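Local coordinates for protein PrhC (Penicillium brasilianum, PDB 5X9J) that acts as a homodimeric isomerase in the biosynthesis of paraherquonin, a fungal meroterpenoid with a highly congested hexacyclic skeleton, at residues K29-A34 with K107-R112; A113-D118 with N126-I131. One frame throughout, in Å; residues are numbered along the deposited sequence.

Interaction 1: residues K29-A34 with K107-R112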
loop_
_atom_site.group_PDB
_atom_site.type_symbol
_atom_site.label_atom_id
_atom_site.label_comp_id
_atom_site.label_asym_id
_atom_site.label_seq_id
_atom_site.Cartn_x
_atom_site.Cartn_y
_atom_site.Cartn_z
ATOM N N LYS B 29 19.290 5.615 11.232
ATOM C CA LYS B 29 18.448 5.263 12.370
ATOM C C LYS B 29 17.041 4.879 11.920
ATOM O O LYS B 29 16.436 3.955 12.471
ATOM C CB LYS B 29 18.367 6.421 13.364
ATOM C CG LYS B 29 19.680 6.805 14.038
ATOM C CD LYS B 29 19.426 7.885 15.080
ATOM C CE LYS B 29 20.622 8.804 15.248
ATOM N NZ LYS B 29 20.290 9.994 16.093
ATOM N N LEU B 30 16.499 5.586 10.930
ATOM C CA LEU B 30 15.156 5.259 10.465
ATOM C C LEU B 30 15.143 3.907 9.765
ATOM O O LEU B 30 14.224 3.108 9.968
ATOM C CB LEU B 30 14.640 6.366 9.541
ATOM C CG LEU B 30 14.237 7.673 10.249
ATOM C CD1 LEU B 30 13.998 8.783 9.253
ATOM C CD2 LEU B 30 12.986 7.466 11.104
ATOM N N ILE B 31 16.158 3.636 8.939
ATOM C CA ILE B 31 16.250 2.336 8.282
ATOM C C ILE B 31 16.406 1.234 9.319
ATOM O O ILE B 31 15.736 0.198 9.246
ATOM C CB ILE B 31 17.403 2.338 7.259
ATOM C CG1 ILE B 31 17.070 3.279 6.102
ATOM C CG2 ILE B 31 17.684 0.916 6.720
ATOM C CD1 ILE B 31 18.275 3.619 5.228
ATOM N N ALA B 32 17.260 1.455 10.323
ATOM C CA ALA B 32 17.429 0.464 11.386
ATOM C C ALA B 32 16.127 0.241 12.140
ATOM O O ALA B 32 15.804 -0.891 12.524
ATOM C CB ALA B 32 18.531 0.909 12.354
ATOM N N LEU B 33 15.367 1.315 12.376
ATOM C CA LEU B 33 14.091 1.167 13.069
ATOM C C LEU B 33 13.126 0.295 12.267
ATOM O O LEU B 33 12.427 -0.548 12.832
ATOM C CB LEU B 33 13.486 2.546 13.342
ATOM C CG LEU B 33 12.173 2.520 14.132
ATOM C CD1 LEU B 33 12.410 1.987 15.529
ATOM C CD2 LEU B 33 11.538 3.907 14.183
ATOM N N ALA B 34 13.102 0.462 10.943
ATOM C CA ALA B 34 12.212 -0.334 10.101
ATOM C C ALA B 34 12.584 -1.815 10.148
ATOM O O ALA B 34 11.715 -2.688 10.294
ATOM C CB ALA B 34 12.253 0.196 8.662
ATOM N N LYS B 107 10.939 12.322 10.245
ATOM C CA LYS B 107 11.149 11.077 10.990
ATOM C C LYS B 107 10.113 10.021 10.595
ATOM O O LYS B 107 9.510 9.353 11.440
ATOM C CB LYS B 107 11.135 11.319 12.503
ATOM C CG LYS B 107 12.020 12.487 12.976
ATOM C CD LYS B 107 13.491 12.194 12.815
ATOM C CE LYS B 107 14.348 13.322 13.391
ATOM N NZ LYS B 107 14.244 14.569 12.578
ATOM N N LYS B 108 9.912 9.877 9.290
ATOM C CA LYS B 108 9.006 8.886 8.725
ATOM C C LYS B 108 9.762 7.992 7.752
ATOM O O LYS B 108 10.724 8.420 7.108
ATOM C CB LYS B 108 7.847 9.536 7.967
ATOM C CG LYS B 108 6.684 10.035 8.805
ATOM C CD LYS B 108 5.790 10.910 7.910
ATOM C CE LYS B 108 4.335 10.893 8.358
ATOM N NZ LYS B 108 4.062 11.699 9.580
ATOM N N ILE B 109 9.290 6.756 7.614
ATOM C CA ILE B 109 9.881 5.849 6.643
ATOM C C ILE B 109 8.783 4.967 6.076
ATOM O O ILE B 109 7.915 4.475 6.803
ATOM C CB ILE B 109 11.032 5.032 7.279
ATOM C CG1 ILE B 109 11.692 4.118 6.239
ATOM C CG2 ILE B 109 10.548 4.248 8.514
ATOM C CD1 ILE B 109 13.082 3.566 6.702
ATOM N N ALA B 110 8.810 4.784 4.763
ATOM C CA ALA B 110 7.884 3.891 4.088
ATOM C C ALA B 110 8.697 2.773 3.459
ATOM O O ALA B 110 9.713 3.037 2.815
ATOM C CB ALA B 110 7.068 4.624 3.019
ATOM N N PHE B 111 8.263 1.529 3.655
ATOM C CA PHE B 111 9.008 0.417 3.090
ATOM C C PHE B 111 8.057 -0.692 2.680
ATOM O O PHE B 111 6.969 -0.840 3.234
ATOM C CB PHE B 111 10.057 -0.121 4.075
ATOM C CG PHE B 111 9.491 -0.555 5.405
ATOM C CD1 PHE B 111 9.124 -1.876 5.623
ATOM C CD2 PHE B 111 9.355 0.357 6.442
ATOM C CE1 PHE B 111 8.633 -2.280 6.860
ATOM C CE2 PHE B 111 8.854 -0.028 7.663
ATOM C CZ PHE B 111 8.505 -1.362 7.882
ATOM N N ARG B 112 8.485 -1.466 1.696
ATOM C CA ARG B 112 7.768 -2.654 1.276
ATOM C C ARG B 112 8.186 -3.835 2.139
ATOM O O ARG B 112 9.359 -3.969 2.502
ATOM C CB ARG B 112 8.054 -2.953 -0.193
ATOM C CG ARG B 112 7.545 -1.900 -1.161
ATOM C CD ARG B 112 7.884 -2.326 -2.586
ATOM N NE ARG B 112 7.029 -3.425 -3.032
ATOM C CZ ARG B 112 7.151 -4.031 -4.209
ATOM N NH1 ARG B 112 8.111 -3.662 -5.052
ATOM N NH2 ARG B 112 6.312 -5.004 -4.539
#

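Interaction 2: residues A113-D118 with N126-I131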
loop_
_atom_site.group_PDB
_atom_site.type_symbol
_atom_site.label_atom_id
_atom_site.label_comp_id
_atom_site.label_asym_id
_atom_site.label_seq_id
_atom_site.Cartn_x
_atom_site.Cartn_y
_atom_site.Cartn_z
ATOM N N ALA B 113 7.217 -4.682 2.478
ATOM C CA ALA B 113 7.481 -5.840 3.312
ATOM C C ALA B 113 6.677 -7.019 2.788
ATOM O O ALA B 113 5.702 -6.858 2.045
ATOM C CB ALA B 113 7.137 -5.566 4.782
ATOM N N ALA B 114 7.115 -8.213 3.158
ATOM C CA ALA B 114 6.382 -9.434 2.877
ATOM C C ALA B 114 6.200 -10.186 4.185
ATOM O O ALA B 114 6.949 -9.992 5.143
ATOM C CB ALA B 114 7.107 -10.313 1.843
ATOM N N CYS B 115 5.178 -11.030 4.227
ATOM C CA CYS B 115 4.934 -11.856 5.394
ATOM C C CYS B 115 4.432 -13.214 4.938
ATOM O O CYS B 115 3.949 -13.380 3.811
ATOM C CB CYS B 115 3.933 -11.227 6.364
ATOM S SG CYS B 115 2.309 -10.981 5.640
ATOM N N SER B 116 4.577 -14.188 5.831
ATOM C CA SER B 116 4.135 -15.549 5.572
ATOM C C SER B 116 3.858 -16.230 6.897
ATOM O O SER B 116 4.372 -15.829 7.948
ATOM C CB SER B 116 5.170 -16.351 4.782
ATOM O OG SER B 116 6.402 -16.416 5.487
ATOM N N ALA B 117 3.027 -17.266 6.832
ATOM C CA ALA B 117 2.683 -18.056 8.003
ATOM C C ALA B 117 2.010 -19.336 7.542
ATOM O O ALA B 117 1.383 -19.378 6.477
ATOM C CB ALA B 117 1.757 -17.297 8.960
ATOM N N ASP B 118 2.175 -20.383 8.346
ATOM C CA ASP B 118 1.273 -21.520 8.293
ATOM C C ASP B 118 0.058 -21.208 9.147
ATOM O O ASP B 118 0.173 -20.576 10.198
ATOM C CB ASP B 118 1.979 -22.786 8.783
ATOM C CG ASP B 118 3.032 -23.251 7.812
ATOM O OD1 ASP B 118 2.684 -23.491 6.632
ATOM O OD2 ASP B 118 4.206 -23.338 8.210
ATOM N N ASN B 126 1.539 -12.732 2.126
ATOM C CA ASN B 126 1.038 -11.420 1.763
ATOM C C ASN B 126 2.229 -10.499 1.559
ATOM O O ASN B 126 3.369 -10.831 1.903
ATOM C CB ASN B 126 0.054 -10.880 2.813
ATOM C CG ASN B 126 -1.041 -10.018 2.185
ATOM O OD1 ASN B 126 -0.793 -9.356 1.193
ATOM N ND2 ASN B 126 -2.246 -10.029 2.761
ATOM N N GLU B 127 1.955 -9.353 0.938
ATOM C CA GLU B 127 2.942 -8.318 0.689
ATOM C C GLU B 127 2.330 -6.990 1.102
ATOM O O GLU B 127 1.117 -6.783 0.987
ATOM C CB GLU B 127 3.384 -8.303 -0.778
ATOM C CG GLU B 127 4.187 -9.563 -1.163
ATOM C CD GLU B 127 4.409 -9.708 -2.662
ATOM O OE1 GLU B 127 4.455 -8.678 -3.371
ATOM O OE2 GLU B 127 4.538 -10.860 -3.132
ATOM N N ASN B 128 3.176 -6.104 1.614
ATOM C CA ASN B 128 2.701 -4.983 2.406
ATOM C C ASN B 128 3.467 -3.724 2.032
ATOM O O ASN B 128 4.571 -3.776 1.485
ATOM C CB ASN B 128 2.872 -5.256 3.920
ATOM C CG ASN B 128 2.248 -6.595 4.358
ATOM O OD1 ASN B 128 1.186 -6.626 4.982
ATOM N ND2 ASN B 128 2.916 -7.705 4.026
ATOM N N LEU B 129 2.872 -2.585 2.358
ATOM C CA LEU B 129 3.582 -1.314 2.416
ATOM C C LEU B 129 3.356 -0.767 3.817
ATOM O O LEU B 129 2.211 -0.660 4.265
ATOM C CB LEU B 129 3.092 -0.344 1.334
ATOM C CG LEU B 129 3.920 0.933 1.049
ATOM C CD1 LEU B 129 3.793 1.970 2.173
ATOM C CD2 LEU B 129 5.363 0.635 0.791
ATOM N N VAL B 130 4.437 -0.469 4.523
ATOM C CA VAL B 130 4.355 -0.003 5.901
ATOM C C VAL B 130 4.921 1.406 5.947
ATOM O O VAL B 130 5.981 1.668 5.374
ATOM C CB VAL B 130 5.119 -0.925 6.870
ATOM C CG1 VAL B 130 5.080 -0.348 8.302
ATOM C CG2 VAL B 130 4.520 -2.348 6.852
ATOM N N ILE B 131 4.222 2.312 6.619
ATOM C CA ILE B 131 4.779 3.615 6.954
ATOM C C ILE B 131 4.928 3.681 8.465
ATOM O O ILE B 131 3.975 3.396 9.196
ATOM C CB ILE B 131 3.893 4.765 6.451
ATOM C CG1 ILE B 131 3.739 4.702 4.928
ATOM C CG2 ILE B 131 4.486 6.119 6.901
ATOM C CD1 ILE B 131 2.782 5.791 4.364
#

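Interaction 1: residues K29-A34 with K107-R112
The carbonyl oxygen of L30 accepts the helical hydrogen bond from A34 N at 3.0 Å, and the methyl end of I109 rests against it, CD1 lying 3.5 Å from L30 O. I109 owes this reach to its torsions: CG1 is anti to the backbone N (chi1 -178°), and the extended chain carries CD1 from the strand up to the helix. There CD1 is shared by three residues of 29-34, lying 4.0 Å from I31 CG1 and equally far from A34 CB; the I31 and I109 side chains cross at about a right angle. One turn after L30, A34 CB also meets the F111 ring obliquely, 3.5 Å from CE2. At the other end L30 spreads its two methyls over peptide backbone, CD2 coming within 3.9 Å of K107 C and CD1 close to K108 O. An alanine at L30 is likely to open a gap above the K107-K108 peptide and leave V102 and A134 without the leucine side chain they touch. K107 and K108 both face D103 in a G1 beta bulge, K107 with a left-handed backbone just before the strand; its amine bonds to E104 O. The 29-34 part of helix 26-43 crosses strand 108-112 at -51°, over the region where strands 101-103, 108-119 and 124-134 adjoin, while A110, on the other face, packs on A110 of the second subunit.

Interaction 2: residues A113-D118 with N126-I131
C115 and N126 stand directly opposite each other across the two strands, and the thiol of C115 leans over its partner, SG lying 3.6 Å from N126 CB. With chi1 at 62°, SG sits between the backbone N and the carbonyl carbon of its own residue and is directed across the neighbouring strand. N128 is paired with A113, their CB atoms 4.4 Å apart. Both pairs are of the hydrogen-bonded kind, which puts A113, C115, N126 and N128 on one face of the ladder. On the reverse face A114 CB approaches E127 CG at 4.3 Å, after which the extended glutamate chain leads its carboxylate away. The N126 side chain turns back on its own strand: OD1 accepts E127 N at 2.8 Å in the carbonyl plane, on a lone pair, and also takes D149 N, while ND2 bonds to Y124 OH. Two antiparallel hydrogen-bonded pairs hold the backbones. C115 and N126 exchange two nearly straight bonds (168°); of the A113-N128 pair, N128 N to A113 O is shorter, 2.7 Å, but more bent at 147°. Aromatic residues F92 and F148 border the cysteine-asparagine face, whereas E127 packs on P64 of the second subunit. The arrangement is a twisted beta hairpin of strands 108-119 and 124-134, consistent with the curved sheet of an NTF2-like alpha+beta cone.

How the interactions relate
Interactions 1 and 2 follow each other along strand 108-119, their centres about 15 Å apart. The ladder of 113-118 with 126-131 extends back into interaction 1 through a probable hydrogen bond from F111 N to V130 O, 2.9 Å long. I109 and F111, which meet the helix, share a sheet face with A113, C115, N126 and N128. The other face joins the two contacts too, with A110 CB 3.8 Å from I131 CG1, and it is turned to the second subunit, where A110 and L129 each pack on their own counterparts. In relatives with an NTF2-like fold the sheet's concave side usually houses the active site, and the face bearing A113, C115, N126 and N128 might contribute to such a cavity here.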